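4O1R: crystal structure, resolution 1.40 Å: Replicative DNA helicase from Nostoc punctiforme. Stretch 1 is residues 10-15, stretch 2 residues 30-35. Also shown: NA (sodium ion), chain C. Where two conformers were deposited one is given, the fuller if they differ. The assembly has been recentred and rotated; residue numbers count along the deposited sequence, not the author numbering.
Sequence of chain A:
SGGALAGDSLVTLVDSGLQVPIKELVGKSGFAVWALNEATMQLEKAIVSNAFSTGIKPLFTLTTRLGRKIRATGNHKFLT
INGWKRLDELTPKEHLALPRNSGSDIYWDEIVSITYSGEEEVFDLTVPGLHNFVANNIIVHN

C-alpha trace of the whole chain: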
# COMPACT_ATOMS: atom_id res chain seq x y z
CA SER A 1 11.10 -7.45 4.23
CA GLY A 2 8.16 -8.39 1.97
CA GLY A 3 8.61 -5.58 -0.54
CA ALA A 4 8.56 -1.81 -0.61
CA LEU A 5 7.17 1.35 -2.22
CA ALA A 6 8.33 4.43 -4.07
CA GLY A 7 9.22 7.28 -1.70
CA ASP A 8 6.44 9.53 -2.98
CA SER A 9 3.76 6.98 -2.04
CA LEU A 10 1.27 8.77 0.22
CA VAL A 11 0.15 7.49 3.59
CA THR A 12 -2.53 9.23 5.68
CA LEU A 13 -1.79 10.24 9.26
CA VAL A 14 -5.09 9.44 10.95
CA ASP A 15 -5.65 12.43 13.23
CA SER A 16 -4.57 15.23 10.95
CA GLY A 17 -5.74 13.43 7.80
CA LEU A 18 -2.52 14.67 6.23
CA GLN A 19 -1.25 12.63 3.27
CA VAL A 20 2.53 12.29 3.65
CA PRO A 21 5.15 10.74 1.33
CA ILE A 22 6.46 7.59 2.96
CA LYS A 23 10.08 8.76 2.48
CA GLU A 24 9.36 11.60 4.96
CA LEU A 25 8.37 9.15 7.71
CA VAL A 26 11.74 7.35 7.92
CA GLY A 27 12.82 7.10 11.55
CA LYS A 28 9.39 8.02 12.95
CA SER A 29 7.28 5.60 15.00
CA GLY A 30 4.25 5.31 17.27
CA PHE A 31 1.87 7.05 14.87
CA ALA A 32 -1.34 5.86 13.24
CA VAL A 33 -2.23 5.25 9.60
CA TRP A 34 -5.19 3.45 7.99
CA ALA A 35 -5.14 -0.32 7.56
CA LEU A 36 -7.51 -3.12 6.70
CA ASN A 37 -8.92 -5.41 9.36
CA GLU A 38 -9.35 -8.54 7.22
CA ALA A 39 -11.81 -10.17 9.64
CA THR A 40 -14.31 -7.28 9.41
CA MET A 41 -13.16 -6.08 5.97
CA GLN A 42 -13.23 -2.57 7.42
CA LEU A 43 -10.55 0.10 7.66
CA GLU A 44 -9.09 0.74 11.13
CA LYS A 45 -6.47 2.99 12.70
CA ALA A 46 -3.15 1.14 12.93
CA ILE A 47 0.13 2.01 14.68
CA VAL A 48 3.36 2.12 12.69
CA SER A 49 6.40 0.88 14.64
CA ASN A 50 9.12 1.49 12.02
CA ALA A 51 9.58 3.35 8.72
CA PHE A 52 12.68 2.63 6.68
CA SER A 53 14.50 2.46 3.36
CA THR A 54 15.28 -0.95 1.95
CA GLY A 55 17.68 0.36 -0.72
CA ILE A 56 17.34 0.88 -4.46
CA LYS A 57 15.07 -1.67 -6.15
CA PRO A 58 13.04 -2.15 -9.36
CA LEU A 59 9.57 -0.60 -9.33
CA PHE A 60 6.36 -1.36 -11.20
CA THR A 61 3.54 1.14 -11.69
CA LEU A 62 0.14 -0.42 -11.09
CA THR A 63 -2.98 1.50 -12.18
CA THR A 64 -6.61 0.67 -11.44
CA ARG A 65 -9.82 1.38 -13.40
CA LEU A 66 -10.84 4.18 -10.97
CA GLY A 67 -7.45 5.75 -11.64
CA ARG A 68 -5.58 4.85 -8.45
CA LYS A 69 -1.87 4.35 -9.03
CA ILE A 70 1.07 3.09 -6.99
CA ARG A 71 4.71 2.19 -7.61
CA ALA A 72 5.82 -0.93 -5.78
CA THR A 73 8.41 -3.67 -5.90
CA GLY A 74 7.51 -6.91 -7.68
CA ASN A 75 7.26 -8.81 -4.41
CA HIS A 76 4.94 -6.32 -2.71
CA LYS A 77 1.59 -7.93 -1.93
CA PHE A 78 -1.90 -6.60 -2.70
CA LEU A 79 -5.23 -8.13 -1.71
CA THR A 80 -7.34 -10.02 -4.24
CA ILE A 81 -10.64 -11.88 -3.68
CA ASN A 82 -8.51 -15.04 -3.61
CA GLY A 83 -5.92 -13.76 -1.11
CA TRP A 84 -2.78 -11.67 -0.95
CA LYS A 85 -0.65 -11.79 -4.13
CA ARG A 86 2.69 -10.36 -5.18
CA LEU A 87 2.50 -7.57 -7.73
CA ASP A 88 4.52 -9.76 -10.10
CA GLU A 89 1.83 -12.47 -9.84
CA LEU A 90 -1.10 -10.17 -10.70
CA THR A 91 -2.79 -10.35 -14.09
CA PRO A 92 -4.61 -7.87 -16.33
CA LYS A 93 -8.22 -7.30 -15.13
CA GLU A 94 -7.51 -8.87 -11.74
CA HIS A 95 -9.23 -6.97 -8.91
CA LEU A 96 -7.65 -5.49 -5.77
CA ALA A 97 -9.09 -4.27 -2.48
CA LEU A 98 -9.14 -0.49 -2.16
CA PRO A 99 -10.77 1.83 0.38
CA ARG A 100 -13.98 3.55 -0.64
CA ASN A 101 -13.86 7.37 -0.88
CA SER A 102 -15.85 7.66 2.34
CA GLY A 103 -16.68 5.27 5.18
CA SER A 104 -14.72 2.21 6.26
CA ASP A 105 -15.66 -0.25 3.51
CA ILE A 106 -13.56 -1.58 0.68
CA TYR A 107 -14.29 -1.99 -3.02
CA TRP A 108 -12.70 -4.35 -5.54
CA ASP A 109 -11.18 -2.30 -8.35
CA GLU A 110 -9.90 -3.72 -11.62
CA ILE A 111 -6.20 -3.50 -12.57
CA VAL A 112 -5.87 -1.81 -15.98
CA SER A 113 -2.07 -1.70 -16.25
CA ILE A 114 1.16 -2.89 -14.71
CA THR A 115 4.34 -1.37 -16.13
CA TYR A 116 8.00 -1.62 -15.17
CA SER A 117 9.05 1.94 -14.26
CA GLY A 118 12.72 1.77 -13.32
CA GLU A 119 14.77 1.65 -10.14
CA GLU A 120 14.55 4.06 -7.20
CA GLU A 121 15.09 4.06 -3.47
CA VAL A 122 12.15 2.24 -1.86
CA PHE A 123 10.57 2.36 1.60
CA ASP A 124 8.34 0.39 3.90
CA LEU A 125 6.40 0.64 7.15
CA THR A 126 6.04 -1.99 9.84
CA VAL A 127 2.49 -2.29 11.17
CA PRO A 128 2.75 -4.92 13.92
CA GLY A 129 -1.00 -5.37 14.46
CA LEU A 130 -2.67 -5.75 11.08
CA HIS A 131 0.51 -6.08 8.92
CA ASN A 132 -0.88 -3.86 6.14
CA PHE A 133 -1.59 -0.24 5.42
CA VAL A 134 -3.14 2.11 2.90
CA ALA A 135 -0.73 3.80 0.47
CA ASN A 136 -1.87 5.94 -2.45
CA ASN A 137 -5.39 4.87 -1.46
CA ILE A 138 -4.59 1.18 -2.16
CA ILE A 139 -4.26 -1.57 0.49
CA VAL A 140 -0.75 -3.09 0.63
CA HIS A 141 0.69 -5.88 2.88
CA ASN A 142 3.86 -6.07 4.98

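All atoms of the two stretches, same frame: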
# COMPACT_ATOMS: atom_id res chain seq x y z
N LEU A 10 1.89 8.00 -0.86
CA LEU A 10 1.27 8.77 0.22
C LEU A 10 0.57 7.90 1.24
O LEU A 10 -0.24 7.04 0.88
CB LEU A 10 0.25 9.74 -0.37
CG LEU A 10 0.79 10.82 -1.29
CD1 LEU A 10 -0.35 11.61 -1.89
CD2 LEU A 10 1.74 11.74 -0.54
N VAL A 11 0.89 8.12 2.51
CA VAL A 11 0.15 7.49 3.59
C VAL A 11 -0.58 8.57 4.38
O VAL A 11 -0.10 9.70 4.47
CB VAL A 11 1.19 6.79 4.50
CG1 VAL A 11 0.53 5.98 5.56
CG2 VAL A 11 2.16 5.92 3.66
N THR A 12 -1.74 8.24 4.94
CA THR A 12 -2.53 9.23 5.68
C THR A 12 -2.33 9.10 7.17
O THR A 12 -2.59 8.04 7.75
CB THR A 12 -4.03 9.11 5.36
OG1 THR A 12 -4.20 9.28 3.95
CG2 THR A 12 -4.85 10.16 6.11
N LEU A 13 -1.87 10.18 7.80
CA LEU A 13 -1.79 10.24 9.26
C LEU A 13 -3.22 10.42 9.77
O LEU A 13 -3.91 11.36 9.38
CB LEU A 13 -0.87 11.38 9.70
CG LEU A 13 0.56 11.32 9.15
CD1 LEU A 13 1.34 12.54 9.61
CD2 LEU A 13 1.28 10.05 9.56
N VAL A 14 -3.67 9.51 10.62
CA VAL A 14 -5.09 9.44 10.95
C VAL A 14 -5.68 10.73 11.54
O VAL A 14 -6.71 11.21 11.07
CB VAL A 14 -5.40 8.22 11.88
CG1 VAL A 14 -6.80 8.32 12.45
CG2 VAL A 14 -5.22 6.91 11.13
N ASP A 15 -5.02 11.31 12.53
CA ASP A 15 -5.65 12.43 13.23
C ASP A 15 -5.69 13.69 12.40
O ASP A 15 -6.73 14.36 12.30
CB ASP A 15 -4.99 12.70 14.57
CG ASP A 15 -5.45 11.73 15.65
OD1 ASP A 15 -6.41 10.97 15.41
OD2 ASP A 15 -4.84 11.77 16.74
N GLY A 30 5.29 5.08 16.27
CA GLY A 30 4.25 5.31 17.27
C GLY A 30 3.14 6.22 16.78
O GLY A 30 2.48 6.90 17.57
N PHE A 31 2.93 6.24 15.47
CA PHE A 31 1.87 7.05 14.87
C PHE A 31 0.93 6.17 14.09
O PHE A 31 1.29 5.08 13.68
CB PHE A 31 2.46 8.14 13.97
CG PHE A 31 3.25 7.60 12.81
CD1 PHE A 31 2.62 7.35 11.58
CD2 PHE A 31 4.60 7.32 12.94
CE1 PHE A 31 3.33 6.85 10.50
CE2 PHE A 31 5.33 6.82 11.87
CZ PHE A 31 4.70 6.57 10.64
N ALA A 32 -0.29 6.65 13.88
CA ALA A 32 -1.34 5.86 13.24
C ALA A 32 -1.60 6.22 11.78
O ALA A 32 -1.61 7.40 11.40
CB ALA A 32 -2.63 5.96 14.03
N VAL A 33 -1.81 5.16 11.00
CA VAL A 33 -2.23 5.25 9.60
C VAL A 33 -3.49 4.39 9.45
O VAL A 33 -3.96 3.78 10.42
CB VAL A 33 -1.10 4.81 8.63
CG1 VAL A 33 0.15 5.66 8.86
CG2 VAL A 33 -0.77 3.33 8.80
N TRP A 34 -4.06 4.34 8.24
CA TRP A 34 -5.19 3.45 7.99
C TRP A 34 -4.73 2.09 7.51
O TRP A 34 -3.76 1.99 6.76
CB TRP A 34 -6.16 4.06 6.98
CG TRP A 34 -6.87 5.23 7.54
CD1 TRP A 34 -6.62 6.55 7.27
CD2 TRP A 34 -7.91 5.21 8.52
NE1 TRP A 34 -7.47 7.35 8.00
CE2 TRP A 34 -8.27 6.55 8.79
CE3 TRP A 34 -8.59 4.18 9.19
CZ2 TRP A 34 -9.27 6.89 9.70
CZ3 TRP A 34 -9.59 4.53 10.11
CH2 TRP A 34 -9.92 5.87 10.34
N ALA A 35 -5.43 1.05 7.95
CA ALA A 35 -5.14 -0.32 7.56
C ALA A 35 -6.42 -1.13 7.50
O ALA A 35 -7.44 -0.76 8.08
CB ALA A 35 -4.17 -0.97 8.54
NA NA C . -8.88 15.26 11.68
O HOH W 1 -2.80 5.34 5.32
O HOH W 2 -7.93 10.23 8.49
O HOH W 3 -8.98 13.22 10.40
O HOH W 4 -11.11 16.01 11.21
O HOH W 5 -8.35 16.66 9.76
O HOH W 6 -9.50 14.21 13.83

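Residues 30-35 meet residues 10-15 in a small contact that buries 357 Å² in all. The strand segments of the two stretches do not pair as regular neighbours. Their directions differ by 105°, and one direct hydrogen bond joins the two stretches.

Gly 30 makes no contact with the other stretch. Its phi is positive (75°), a value that by itself favours glycine.

Phe 31 points its CA-to-CB bond toward stretch 1. Its partner is Leu 13, with CD2 of Leu 13 3.6 Å from CD1 of Phe 31. The CA-to-CB bond of Leu 13 points away, but the end of this side chain comes back nearer and so reaches the ring. The methyl approaches the ring obliquely.

Ala 32 carries the direct polar link. Val 14 N donates a hydrogen bond to Ala 32 O at 3.1 Å. The angle at the hydrogen is 165°, so the bond is nearly straight. The same oxygen also receives a CA-H...O contact from Leu 13 CA, at 3.6 Å. The side chains add a looser apolar contact, Val 14 CG2 to Ala 32 CB at 4.0 Å.

Val 33 lies closest to Leu 13 along the backbone, with 5.0 Å between the CA atom of Val 33 and the CA atom of Leu 13. Val 33 CA makes a CA-H...O contact with Thr 12 O at 3.4 Å. This contact and the one from Leu 13 CA to Ala 32 O run in opposite senses across the interface. The Val 33 side chain is buried and packs on Val 11, with CG1 of Val 33 3.3 Å from CG1 of Val 11. That is tight for two methyl groups. Val 11 was deposited in two conformers, and the distance applies to the one given here.

Trp 34 turns the end of its side chain nearer to stretch 1. Val 14 CG2 sits over one face of the indole, 3.9 Å from the centroid of the five-membered ring and 12° off its normal. This is a CH-pi contact. Thr 12 lies at the ring edge, its CB 4.1 Å from Trp 34 CD1. Two waters extend the link. Water 2 accepts from Trp 34 NE1 at 3.0 Å and donates to Val 14 O at 3.0 Å. Water 1 accepts from Thr 12 N at 3.1 Å and, weakly, from Trp 34 N at 3.3 Å.

Ala 35 is buried but does not touch stretch 1.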